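Local coordinates for glucokinase (Leishmania braziliensis MHOM/BR/75/M2904, PDB 6EDI), which probably phosphorylates D-glucose with ATP, on a fold of the actin-like ATPase superfamily, at residues P305-L310 with T317-A322; R325-L330 with F358-P363. All blocks are in the same frame, centred on the assembly; numbering follows the deposited sequence.

Helix 317-341 takes part in both contacts. Its first turns pack against the preceding helix 304-313 in interaction 1, and a turn further on Tyr327 meets the short helix 357-361 in interaction 2, which the chain reaches only after strand 345-348. The centres lie about 12 Å apart, and the two contacts meet where Ala308 O packs 3.7 Å from Phe358 CZ. Asn356 joins them a second time: it lies against the side chain of Ala308 and donates a hydrogen bond to Tyr327 OH. Both contacts are buried packing among the helices of one domain, with centres about 24 Å (interaction 1) and 18 Å (interaction 2) from the chain's centre.

Interaction 1. Residues P305-L310 with T317-A322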
loop_
_atom_site.group_PDB
_atom_site.type_symbol
_atom_site.label_atom_id
_atom_site.label_comp_id
_atom_site.label_asym_id
_atom_site.label_seq_id
_atom_site.Cartn_x
_atom_site.Cartn_y
_atom_site.Cartn_z
ATOM N N PRO A 305 16.270 -26.920 -0.862
ATOM C CA PRO A 305 16.220 -27.666 -2.126
ATOM C C PRO A 305 15.866 -29.130 -1.898
ATOM O O PRO A 305 15.004 -29.676 -2.600
ATOM C CB PRO A 305 17.663 -27.586 -2.626
ATOM C CG PRO A 305 18.180 -26.309 -2.086
ATOM C CD PRO A 305 17.505 -26.112 -0.757
ATOM N N GLU A 306 16.510 -29.738 -0.907
ATOM C CA GLU A 306 16.356 -31.169 -0.649
ATOM C C GLU A 306 14.940 -31.524 -0.227
ATOM O O GLU A 306 14.345 -32.478 -0.743
ATOM C CB GLU A 306 17.300 -31.626 0.463
ATOM C CG GLU A 306 18.775 -31.355 0.259
ATOM C CD GLU A 306 19.576 -31.667 1.516
ATOM O OE1 GLU A 306 19.431 -32.795 2.043
ATOM O OE2 GLU A 306 20.331 -30.784 1.988
ATOM N N VAL A 307 14.415 -30.770 0.738
ATOM C CA VAL A 307 13.071 -31.007 1.235
ATOM C C VAL A 307 12.087 -30.961 0.074
ATOM O O VAL A 307 11.276 -31.863 -0.104
ATOM C CB VAL A 307 12.686 -29.981 2.341
ATOM C CG1 VAL A 307 11.224 -30.134 2.732
ATOM C CG2 VAL A 307 13.591 -30.139 3.561
ATOM N N ALA A 308 12.194 -29.917 -0.740
ATOM C CA ALA A 308 11.317 -29.748 -1.895
ATOM C C ALA A 308 11.440 -30.901 -2.894
ATOM O O ALA A 308 10.434 -31.389 -3.412
ATOM C CB ALA A 308 11.577 -28.401 -2.580
ATOM N N LYS A 309 12.669 -31.330 -3.172
ATOM C CA LYS A 309 12.871 -32.478 -4.054
ATOM C C LYS A 309 12.217 -33.735 -3.471
ATOM O O LYS A 309 11.524 -34.474 -4.180
ATOM C CB LYS A 309 14.358 -32.712 -4.326
ATOM C CG LYS A 309 14.623 -33.965 -5.150
ATOM C CD LYS A 309 16.102 -34.216 -5.345
ATOM C CE LYS A 309 16.611 -33.598 -6.645
ATOM N NZ LYS A 309 17.304 -34.613 -7.508
ATOM N N LEU A 310 12.433 -33.955 -2.175
ATOM C CA LEU A 310 11.852 -35.090 -1.456
ATOM C C LEU A 310 10.328 -35.055 -1.487
ATOM O O LEU A 310 9.668 -36.099 -1.522
ATOM C CB LEU A 310 12.360 -35.118 -0.004
ATOM C CG LEU A 310 13.689 -35.803 0.357
ATOM C CD1 LEU A 310 14.761 -35.574 -0.689
ATOM C CD2 LEU A 310 14.200 -35.326 1.703
ATOM N N THR A 317 7.362 -38.369 3.998
ATOM C CA THR A 317 6.082 -37.844 4.456
ATOM C C THR A 317 6.261 -36.489 5.164
ATOM O O THR A 317 5.375 -35.623 5.130
ATOM C CB THR A 317 5.378 -38.890 5.370
ATOM O OG1 THR A 317 3.957 -38.756 5.272
ATOM C CG2 THR A 317 5.817 -38.758 6.825
ATOM N N ALA A 318 7.424 -36.297 5.780
ATOM C CA ALA A 318 7.713 -35.064 6.500
ATOM C C ALA A 318 8.060 -33.923 5.546
ATOM O O ALA A 318 7.689 -32.768 5.782
ATOM C CB ALA A 318 8.822 -35.285 7.496
ATOM N N ALA A 319 8.789 -34.242 4.477
ATOM C CA ALA A 319 9.102 -33.241 3.465
ATOM C C ALA A 319 7.810 -32.725 2.836
ATOM O O ALA A 319 7.687 -31.536 2.532
ATOM C CB ALA A 319 10.023 -33.816 2.401
ATOM N N ILE A 320 6.852 -33.629 2.636
ATOM C CA ILE A 320 5.567 -33.266 2.054
ATOM C C ILE A 320 4.788 -32.348 2.987
ATOM O O ILE A 320 4.206 -31.365 2.550
ATOM C CB ILE A 320 4.713 -34.503 1.734
ATOM C CG1 ILE A 320 5.495 -35.469 0.840
ATOM C CG2 ILE A 320 3.401 -34.096 1.081
ATOM C CD1 ILE A 320 4.675 -36.618 0.294
ATOM N N ALA A 321 4.786 -32.680 4.274
ATOM C CA ALA A 321 4.093 -31.867 5.264
ATOM C C ALA A 321 4.768 -30.504 5.380
ATOM O O ALA A 321 4.100 -29.485 5.516
ATOM C CB ALA A 321 4.077 -32.569 6.622
ATOM N N ALA A 322 6.098 -30.501 5.348
ATOM C CA ALA A 322 6.866 -29.265 5.477
ATOM C C ALA A 322 6.570 -28.300 4.331
ATOM O O ALA A 322 6.477 -27.090 4.548
ATOM C CB ALA A 322 8.340 -29.562 5.551
#
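Val307 and Leu310 on helix 304-313 pack against Ala319 and Ala322 on helix 317-341 in an alpha-alpha corner, two consecutive helices joined by a very short connection. The Ala319 methyl points toward the first helix. Its CB lies 3.4 Å from Val307 O and 3.6 Å from Leu310 CB, and no hydrogen bond joins the two segments. Leucine thus contributes the root of its side chain rather than its branched end. Val307 reaches back across the gap with one methyl. CG1, set anti to the backbone N (chi1 173°), comes within 3.8 Å of Ala319 CA and 4.1 Å of Ala322 CB, so it touches two alanines one turn apart.

With alanines at both facing positions, the segment axes can approach to 8.2 Å while crossing at -106°, close to perpendicular. That sharp change of direction suits the corner, since the chain has only a few residues in which to turn. Asp316, just ahead of the second helix, accepts a hydrogen bond at OD1 from Ala319 N in its first turn and also touches Leu310. Helix 281-292 closes over the junction, with Tyr288 resting on both Val307 and Ala319.

Interaction 2. Residues R325-L330 with F358-P363; sequences RLYKNL and FYFEKP
Tyr359 OH is hydrogen-bonded to Asp324 OD1, one turn ahead of Lys328 on helix 317-341, and the ring behind that hydroxyl lies against Tyr327. Within the long helix itself, Lys328 NZ makes a long, weak ion pair with Asp324 OD1. Tyr327 has a polar tether of its own, its OH taking a hydrogen bond from Asn356 ND2.

Between these ends the contact is aromatic. Tyr327 CD2 sits over one face of the Tyr359 ring, 3.5 Å from Tyr359 CD2, and Tyr359 CE2 comes 3.8 Å from Tyr327 CB. The two tyrosines slide past each other in opposite directions, with centroids 5.2 Å apart and planes inclined at 36°.

Phe360 meets Tyr327 differently. It turns an edge to the tyrosine face in an edge-to-face pair, the planes at 52° and so well short of perpendicular. Its CZ stands 3.6 Å above the Tyr327 plane, over the ring centre, on the same side from which Tyr359 approaches. With CG anti to the backbone N (chi1 178°), the Tyr359 ring extends toward helix 317-341, and its CD2 also lies 3.9 Å above the Phe360 plane. Each member of this three-ring cluster therefore touches the other two. Leu369 of helix 363-373 packs on all three, joining the short helix 357-361 and its successor to the long helix.

A C-H edge directed at a pi face is mildly favourable electrostatically, but dispersion and burial probably supply most of the cohesion, and the two hydroxyl bonds probably limit how far the tyrosine rings can shift.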
loop_
_atom_site.group_PDB
_atom_site.type_symbol
_atom_site.label_atom_id
_atom_site.label_comp_id
_atom_site.label_asym_id
_atom_site.label_seq_id
_atom_site.Cartn_x
_atom_site.Cartn_y
_atom_site.Cartn_z
ATOM N N ARG A 325 2.859 -27.062 4.846
ATOM C CA ARG A 325 2.826 -25.998 5.845
ATOM C C ARG A 325 3.416 -24.697 5.301
ATOM O O ARG A 325 2.925 -23.600 5.612
ATOM C CB ARG A 325 3.530 -26.411 7.149
ATOM C CG ARG A 325 3.270 -25.419 8.287
ATOM C CD ARG A 325 4.080 -25.660 9.550
ATOM N NE ARG A 325 3.824 -26.963 10.162
ATOM C CZ ARG A 325 2.795 -27.236 10.950
ATOM N NH1 ARG A 325 1.888 -26.303 11.224
ATOM N NH2 ARG A 325 2.656 -28.450 11.452
ATOM N N LEU A 326 4.457 -24.821 4.482
ATOM C CA LEU A 326 5.113 -23.663 3.877
ATOM C C LEU A 326 4.113 -22.827 3.088
ATOM O O LEU A 326 3.973 -21.631 3.326
ATOM C CB LEU A 326 6.262 -24.094 2.947
ATOM C CG LEU A 326 7.275 -22.983 2.620
ATOM C CD1 LEU A 326 8.188 -22.711 3.811
ATOM C CD2 LEU A 326 8.106 -23.272 1.371
ATOM N N TYR A 327 3.418 -23.463 2.151
ATOM C CA TYR A 327 2.447 -22.757 1.337
ATOM C C TYR A 327 1.141 -22.418 2.056
ATOM O O TYR A 327 0.459 -21.453 1.699
ATOM C CB TYR A 327 2.207 -23.526 0.045
ATOM C CG TYR A 327 3.418 -23.458 -0.839
ATOM C CD1 TYR A 327 4.020 -22.236 -1.121
ATOM C CD2 TYR A 327 3.990 -24.611 -1.362
ATOM C CE1 TYR A 327 5.140 -22.161 -1.924
ATOM C CE2 TYR A 327 5.115 -24.546 -2.160
ATOM C CZ TYR A 327 5.680 -23.315 -2.435
ATOM O OH TYR A 327 6.789 -23.238 -3.229
ATOM N N LYS A 328 0.781 -23.198 3.067
ATOM C CA LYS A 328 -0.388 -22.845 3.862
ATOM C C LYS A 328 -0.149 -21.493 4.526
ATOM O O LYS A 328 -1.039 -20.646 4.571
ATOM C CB LYS A 328 -0.694 -23.927 4.900
ATOM C CG LYS A 328 -1.487 -25.113 4.336
ATOM C CD LYS A 328 -2.138 -25.938 5.452
ATOM C CE LYS A 328 -2.837 -27.182 4.908
ATOM N NZ LYS A 328 -3.631 -26.895 3.684
ATOM N N ASN A 329 1.074 -21.293 5.015
ATOM C CA ASN A 329 1.460 -20.029 5.635
ATOM C C ASN A 329 1.782 -18.887 4.669
ATOM O O ASN A 329 1.510 -17.715 4.977
ATOM C CB ASN A 329 2.597 -20.264 6.621
ATOM C CG ASN A 329 2.087 -20.826 7.932
ATOM O OD1 ASN A 329 1.032 -20.408 8.414
ATOM N ND2 ASN A 329 2.805 -21.787 8.497
ATOM N N LEU A 330 2.352 -19.215 3.511
ATOM C CA LEU A 330 2.459 -18.213 2.457
ATOM C C LEU A 330 1.062 -17.660 2.149
ATOM O O LEU A 330 0.859 -16.446 2.073
ATOM C CB LEU A 330 3.083 -18.803 1.193
ATOM C CG LEU A 330 3.084 -17.807 0.024
ATOM C CD1 LEU A 330 4.084 -16.693 0.310
ATOM C CD2 LEU A 330 3.396 -18.503 -1.299
ATOM N N PHE A 358 4.843 -28.598 -9.120
ATOM C CA PHE A 358 4.318 -29.901 -8.708
ATOM C C PHE A 358 3.310 -29.797 -7.558
ATOM O O PHE A 358 2.264 -30.453 -7.577
ATOM C CB PHE A 358 5.468 -30.862 -8.340
ATOM C CG PHE A 358 6.051 -30.630 -6.965
ATOM C CD1 PHE A 358 7.077 -29.712 -6.776
ATOM C CD2 PHE A 358 5.564 -31.323 -5.864
ATOM C CE1 PHE A 358 7.606 -29.490 -5.514
ATOM C CE2 PHE A 358 6.087 -31.104 -4.595
ATOM C CZ PHE A 358 7.109 -30.194 -4.422
ATOM N N TYR A 359 3.608 -28.968 -6.564
ATOM C CA TYR A 359 2.703 -28.822 -5.430
ATOM C C TYR A 359 1.354 -28.255 -5.876
ATOM O O TYR A 359 0.295 -28.749 -5.478
ATOM C CB TYR A 359 3.332 -27.970 -4.313
ATOM C CG TYR A 359 2.399 -27.763 -3.133
ATOM C CD1 TYR A 359 2.268 -28.738 -2.146
ATOM C CD2 TYR A 359 1.641 -26.609 -3.010
ATOM C CE1 TYR A 359 1.402 -28.568 -1.067
ATOM C CE2 TYR A 359 0.766 -26.428 -1.927
ATOM C CZ TYR A 359 0.656 -27.418 -0.962
ATOM O OH TYR A 359 -0.207 -27.257 0.116
ATOM N N PHE A 360 1.387 -27.234 -6.720
ATOM C CA PHE A 360 0.159 -26.553 -7.102
ATOM C C PHE A 360 -0.593 -27.265 -8.219
ATOM O O PHE A 360 -1.746 -26.933 -8.507
ATOM C CB PHE A 360 0.452 -25.126 -7.533
ATOM C CG PHE A 360 1.230 -24.320 -6.528
ATOM C CD1 PHE A 360 0.580 -23.655 -5.496
ATOM C CD2 PHE A 360 2.597 -24.168 -6.660
ATOM C CE1 PHE A 360 1.299 -22.894 -4.588
ATOM C CE2 PHE A 360 3.320 -23.414 -5.755
ATOM C CZ PHE A 360 2.672 -22.779 -4.718
ATOM N N GLU A 361 0.055 -28.236 -8.857
ATOM C CA GLU A 361 -0.614 -28.999 -9.907
ATOM C C GLU A 361 -1.648 -29.995 -9.349
ATOM O O GLU A 361 -2.510 -30.478 -10.089
ATOM C CB GLU A 361 0.405 -29.694 -10.814
ATOM C CG GLU A 361 1.291 -28.739 -11.633
ATOM C CD GLU A 361 0.537 -28.038 -12.754
ATOM O OE1 GLU A 361 -0.538 -28.545 -13.141
ATOM O OE2 GLU A 361 1.013 -26.985 -13.255
ATOM N N LYS A 362 -1.579 -30.273 -8.046
ATOM C CA LYS A 362 -2.533 -31.174 -7.393
ATOM C C LYS A 362 -3.773 -30.422 -6.938
ATOM O O LYS A 362 -3.689 -29.588 -6.034
ATOM C CB LYS A 362 -1.906 -31.840 -6.165
ATOM C CG LYS A 362 -0.560 -32.518 -6.398
ATOM C CD LYS A 362 -0.088 -33.225 -5.128
ATOM C CE LYS A 362 1.315 -33.819 -5.278
ATOM N NZ LYS A 362 2.213 -33.366 -4.166
ATOM N N PRO A 363 -4.935 -30.721 -7.544
ATOM C CA PRO A 363 -6.158 -29.999 -7.171
ATOM C C PRO A 363 -6.450 -30.038 -5.674
ATOM O O PRO A 363 -6.950 -29.052 -5.135
ATOM C CB PRO A 363 -7.250 -30.746 -7.941
ATOM C CG PRO A 363 -6.549 -31.253 -9.168
ATOM C CD PRO A 363 -5.136 -31.578 -8.727
#